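Local atomic coordinates of FERM, RhoGEF and pleckstrin domain protein 2 (Danio rerio, PDB entry 6D21), a protein that probably activates RAC1 as a guanine nucleotide exchange factor with a role in actin remodelling, this chain being its membrane-targeting FERM domain. Residues Ile222-Ser234 / Lys238-Glu247. Numbering follows the deposited sequence.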
loop_
_atom_site.group_PDB
_atom_site.type_symbol
_atom_site.label_atom_id
_atom_site.label_comp_id
_atom_site.label_asym_id
_atom_site.label_seq_id
_atom_site.Cartn_x
_atom_site.Cartn_y
_atom_site.Cartn_z
ATOM N N ILE A 222 15.977 11.166 -2.181
ATOM C CA ILE A 222 16.768 12.392 -2.281
ATOM C C ILE A 222 16.239 13.528 -1.401
ATOM O O ILE A 222 16.995 14.421 -1.025
ATOM C CB ILE A 222 16.829 12.902 -3.737
ATOM C CG1 ILE A 222 17.075 11.740 -4.691
ATOM C CG2 ILE A 222 17.927 13.936 -3.899
ATOM C CD1 ILE A 222 18.413 11.073 -4.470
ATOM N N ASN A 223 14.951 13.499 -1.065
ATOM C CA ASN A 223 14.362 14.626 -0.345
ATOM C C ASN A 223 12.991 14.366 0.251
ATOM O O ASN A 223 12.240 13.548 -0.258
ATOM C CB ASN A 223 14.270 15.837 -1.272
ATOM C CG ASN A 223 14.838 17.086 -0.644
ATOM O OD1 ASN A 223 14.573 17.387 0.524
ATOM N ND2 ASN A 223 15.637 17.815 -1.410
ATOM N N THR A 224 12.682 15.087 1.326
ATOM C CA THR A 224 11.379 15.034 1.978
ATOM C C THR A 224 10.860 16.437 2.283
ATOM O O THR A 224 11.515 17.214 2.986
ATOM C CB THR A 224 11.433 14.232 3.293
ATOM O OG1 THR A 224 11.741 12.855 3.010
ATOM C CG2 THR A 224 10.092 14.312 4.018
ATOM N N PHE A 225 9.680 16.756 1.753
ATOM C CA PHE A 225 9.032 18.039 2.030
ATOM C C PHE A 225 7.856 17.834 2.963
ATOM O O PHE A 225 6.806 17.321 2.558
ATOM C CB PHE A 225 8.577 18.705 0.730
ATOM C CG PHE A 225 9.666 18.795 -0.301
ATOM C CD1 PHE A 225 10.740 19.649 -0.116
ATOM C CD2 PHE A 225 9.629 18.006 -1.444
ATOM C CE1 PHE A 225 11.761 19.732 -1.061
ATOM C CE2 PHE A 225 10.646 18.081 -2.392
ATOM C CZ PHE A 225 11.713 18.945 -2.196
ATOM N N ASN A 226 8.043 18.217 4.221
ATOM C CA ASN A 226 7.002 18.080 5.222
ATOM C C ASN A 226 5.833 18.965 4.877
ATOM O O ASN A 226 6.002 19.969 4.183
ATOM C CB ASN A 226 7.529 18.436 6.609
ATOM C CG ASN A 226 8.678 17.560 7.032
ATOM O OD1 ASN A 226 8.545 16.339 7.114
ATOM N ND2 ASN A 226 9.829 18.175 7.283
ATOM N N TRP A 227 4.651 18.598 5.362
ATOM C CA TRP A 227 3.462 19.411 5.127
ATOM C C TRP A 227 3.676 20.854 5.551
ATOM O O TRP A 227 3.218 21.775 4.875
ATOM C CB TRP A 227 2.253 18.852 5.869
ATOM C CG TRP A 227 1.869 17.468 5.500
ATOM C CD1 TRP A 227 1.810 16.394 6.337
ATOM C CD2 TRP A 227 1.489 16.990 4.200
ATOM N NE1 TRP A 227 1.404 15.278 5.646
ATOM C CE2 TRP A 227 1.205 15.615 4.333
ATOM C CE3 TRP A 227 1.358 17.588 2.945
ATOM C CZ2 TRP A 227 0.792 14.829 3.256
ATOM C CZ3 TRP A 227 0.951 16.801 1.872
ATOM C CH2 TRP A 227 0.672 15.442 2.035
ATOM N N SER A 228 4.364 21.042 6.678
ATOM C CA SER A 228 4.610 22.380 7.219
ATOM C C SER A 228 5.413 23.248 6.247
ATOM O O SER A 228 5.293 24.478 6.255
ATOM C CB SER A 228 5.350 22.297 8.557
ATOM O OG SER A 228 6.623 21.696 8.379
ATOM N N LYS A 229 6.231 22.603 5.415
ATOM C CA LYS A 229 7.064 23.320 4.453
ATOM C C LYS A 229 6.378 23.545 3.109
ATOM O O LYS A 229 6.892 24.275 2.268
ATOM C CB LYS A 229 8.381 22.579 4.233
ATOM C CG LYS A 229 9.215 22.447 5.495
ATOM C CD LYS A 229 10.510 21.687 5.239
ATOM C CE LYS A 229 11.547 21.995 6.317
ATOM N NZ LYS A 229 11.411 23.379 6.869
ATOM N N ILE A 230 5.227 22.914 2.900
ATOM C CA ILE A 230 4.525 23.042 1.626
ATOM C C ILE A 230 3.444 24.121 1.682
ATOM O O ILE A 230 2.498 24.019 2.462
ATOM C CB ILE A 230 3.888 21.704 1.195
ATOM C CG1 ILE A 230 4.980 20.654 0.971
ATOM C CG2 ILE A 230 3.038 21.900 -0.070
ATOM C CD1 ILE A 230 4.476 19.235 0.800
ATOM N N ARG A 231 3.593 25.148 0.846
ATOM C CA ARG A 231 2.585 26.197 0.716
ATOM C C ARG A 231 1.400 25.763 -0.151
ATOM O O ARG A 231 0.248 25.966 0.222
ATOM C CB ARG A 231 3.201 27.467 0.134
ATOM C CG ARG A 231 2.314 28.687 0.311
ATOM C CD ARG A 231 2.863 29.906 -0.407
ATOM N NE ARG A 231 2.498 29.912 -1.820
ATOM C CZ ARG A 231 1.283 30.201 -2.278
ATOM N NH1 ARG A 231 0.303 30.500 -1.433
ATOM N NH2 ARG A 231 1.046 30.185 -3.583
ATOM N N LYS A 232 1.686 25.164 -1.305
ATOM C CA LYS A 232 0.629 24.797 -2.248
ATOM C C LYS A 232 1.044 23.644 -3.165
ATOM O O LYS A 232 2.208 23.523 -3.547
ATOM C CB LYS A 232 0.221 26.020 -3.093
ATOM C CG LYS A 232 -0.756 25.691 -4.221
ATOM C CD LYS A 232 -1.360 26.926 -4.893
ATOM C CE LYS A 232 -2.270 26.499 -6.048
ATOM N NZ LYS A 232 -3.110 27.605 -6.584
ATOM N N LEU A 233 0.091 22.784 -3.506
ATOM C CA LEU A 233 0.341 21.761 -4.514
ATOM C C LEU A 233 -0.607 21.969 -5.677
ATOM O O LEU A 233 -1.786 22.221 -5.473
ATOM C CB LEU A 233 0.161 20.360 -3.943
ATOM C CG LEU A 233 1.130 19.944 -2.839
ATOM C CD1 LEU A 233 0.739 18.591 -2.281
ATOM C CD2 LEU A 233 2.559 19.928 -3.357
ATOM N N SER A 234 -0.095 21.856 -6.895
ATOM C CA SER A 234 -0.944 22.003 -8.063
ATOM C C SER A 234 -0.427 21.175 -9.219
ATOM O O SER A 234 0.601 20.515 -9.100
ATOM C CB SER A 234 -1.029 23.471 -8.468
ATOM O OG SER A 234 0.270 24.003 -8.665
ATOM N N LYS A 238 0.900 18.361 -17.851
ATOM C CA LYS A 238 1.794 17.269 -17.457
ATOM C C LYS A 238 2.772 17.668 -16.354
ATOM O O LYS A 238 3.571 16.853 -15.913
ATOM C CB LYS A 238 2.576 16.747 -18.665
ATOM C CG LYS A 238 1.707 16.182 -19.780
ATOM C CD LYS A 238 2.439 16.223 -21.112
ATOM C CE LYS A 238 3.858 15.687 -20.986
ATOM N NZ LYS A 238 4.551 15.628 -22.303
ATOM N N ARG A 239 2.699 18.917 -15.903
ATOM C CA ARG A 239 3.620 19.422 -14.887
ATOM C C ARG A 239 3.004 19.353 -13.492
ATOM O O ARG A 239 1.870 19.775 -13.287
ATOM C CB ARG A 239 4.024 20.863 -15.205
ATOM C CG ARG A 239 4.410 21.082 -16.657
ATOM C CD ARG A 239 4.091 22.499 -17.105
ATOM N NE ARG A 239 5.286 23.266 -17.443
ATOM C CZ ARG A 239 5.485 24.534 -17.087
ATOM N NH1 ARG A 239 6.607 25.161 -17.440
ATOM N NH2 ARG A 239 4.572 25.165 -16.358
ATOM N N PHE A 240 3.748 18.804 -12.536
ATOM C CA PHE A 240 3.315 18.812 -11.142
ATOM C C PHE A 240 4.153 19.832 -10.374
ATOM O O PHE A 240 5.374 19.889 -10.521
ATOM C CB PHE A 240 3.426 17.419 -10.521
ATOM C CG PHE A 240 2.907 17.338 -9.110
ATOM C CD1 PHE A 240 1.546 17.233 -8.861
ATOM C CD2 PHE A 240 3.783 17.353 -8.031
ATOM C CE1 PHE A 240 1.070 17.153 -7.565
ATOM C CE2 PHE A 240 3.313 17.271 -6.733
ATOM C CZ PHE A 240 1.954 17.167 -6.497
ATOM N N LEU A 241 3.488 20.659 -9.576
ATOM C CA LEU A 241 4.146 21.813 -8.977
ATOM C C LEU A 241 4.079 21.791 -7.451
ATOM O O LEU A 241 2.996 21.722 -6.867
ATOM C CB LEU A 241 3.525 23.111 -9.502
ATOM C CG LEU A 241 3.782 23.537 -10.961
ATOM C CD1 LEU A 241 3.045 22.664 -11.963
ATOM C CD2 LEU A 241 3.369 24.976 -11.140
ATOM N N ILE A 242 5.244 21.850 -6.816
ATOM C CA ILE A 242 5.328 21.965 -5.366
ATOM C C ILE A 242 5.825 23.347 -4.979
ATOM O O ILE A 242 6.994 23.661 -5.178
ATOM C CB ILE A 242 6.276 20.924 -4.754
ATOM C CG1 ILE A 242 5.858 19.517 -5.144
ATOM C CG2 ILE A 242 6.318 21.064 -3.233
ATOM C CD1 ILE A 242 6.865 18.486 -4.722
ATOM N N LYS A 243 4.938 24.168 -4.422
ATOM C CA LYS A 243 5.324 25.491 -3.944
ATOM C C LYS A 243 5.672 25.440 -2.458
ATOM O O LYS A 243 4.840 25.075 -1.625
ATOM C CB LYS A 243 4.206 26.507 -4.195
ATOM C CG LYS A 243 3.715 26.555 -5.642
ATOM C CD LYS A 243 3.319 27.971 -6.075
ATOM C CE LYS A 243 4.171 29.038 -5.399
ATOM N NZ LYS A 243 4.275 30.276 -6.229
ATOM N N LEU A 244 6.905 25.810 -2.133
ATOM C CA LEU A 244 7.382 25.768 -0.757
ATOM C C LEU A 244 7.261 27.129 -0.073
ATOM O O LEU A 244 7.287 28.168 -0.734
ATOM C CB LEU A 244 8.841 25.302 -0.716
ATOM C CG LEU A 244 9.202 23.942 -1.320
ATOM C CD1 LEU A 244 10.678 23.652 -1.125
ATOM C CD2 LEU A 244 8.366 22.821 -0.719
ATOM N N HIS A 245 7.138 27.122 1.250
ATOM C CA HIS A 245 7.215 28.364 2.009
ATOM C C HIS A 245 8.630 28.919 1.920
ATOM O O HIS A 245 9.598 28.158 1.870
ATOM C CB HIS A 245 6.808 28.150 3.472
ATOM C CG HIS A 245 5.342 27.899 3.662
ATOM N ND1 HIS A 245 4.385 28.867 3.440
ATOM C CD2 HIS A 245 4.670 26.787 4.049
ATOM C CE1 HIS A 245 3.187 28.362 3.683
ATOM N NE2 HIS A 245 3.334 27.102 4.056
ATOM N N PRO A 246 8.753 30.254 1.880
ATOM C CA PRO A 246 10.054 30.932 1.823
ATOM C C PRO A 246 10.960 30.557 2.996
ATOM O O PRO A 246 10.472 30.404 4.113
ATOM C CB PRO A 246 9.683 32.425 1.861
ATOM C CG PRO A 246 8.226 32.480 2.213
ATOM C CD PRO A 246 7.629 31.194 1.748
ATOM N N GLU A 247 12.256 30.414 2.722
ATOM C CA GLU A 247 13.237 29.909 3.686
ATOM C C GLU A 247 12.849 28.529 4.213
ATOM O O GLU A 247 12.982 27.524 3.511
ATOM C CB GLU A 247 13.418 30.890 4.839
#
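Arg-231 and Lys-243 lie side by side and point the same way at the bulge of a beta hairpin, Lys-243 on the face that carries Lys-232 and Ser-234. The strand segments 230-234 and 239-244 run antiparallel, their directions at 158°. CE of Lys-243 comes to the edge of the guanidinium, close to its plane, 3.8 Å from NH2 of Arg-231. The arginine crosses His-245 at about a right angle: its CB sits over one face of the imidazole, 3.8 Å from the ring centroid, in a CH-pi contact. The chain of Arg-231 leaves with CG opposite the backbone N (chi1 -165°), which takes it past CE1 of this ring, and the bend at chi3 turns the guanidinium toward Lys-243. The N-H groups of Arg-231 and Lys-232 both bind Lys-243 O, at 2.8 Å and 3.2 Å respectively, a classic beta bulge that brings Arg-231 beside Lys-243. Beyond it, Ser-234 and Leu-241 exchange two backbone bonds, while OG of Ser-234 rests 3.5 Å from CB of Leu-241. The opposite face is apolar. There Leu-233 runs alongside Ile-242, its CD2 3.8 Å from CG1, and Phe-225, on the strand at the other end of the sheet, meets CD2 of Leu-244 obliquely through CD1 at 4.0 Å. The hairpin forms one edge of the sheet of the PH-like lobe, its apolar side packed against helix 263-281. Were Lys-243 an alanine, the edge of the guanidinium would probably lose its aliphatic neighbour and the arginine end be freer to turn. With NH2 of Arg-231 and NZ of Lys-243 only 4.2 Å apart, the like charges probably repel; aliphatic packing and the shared carbonyl, not charge pairing, join these residues.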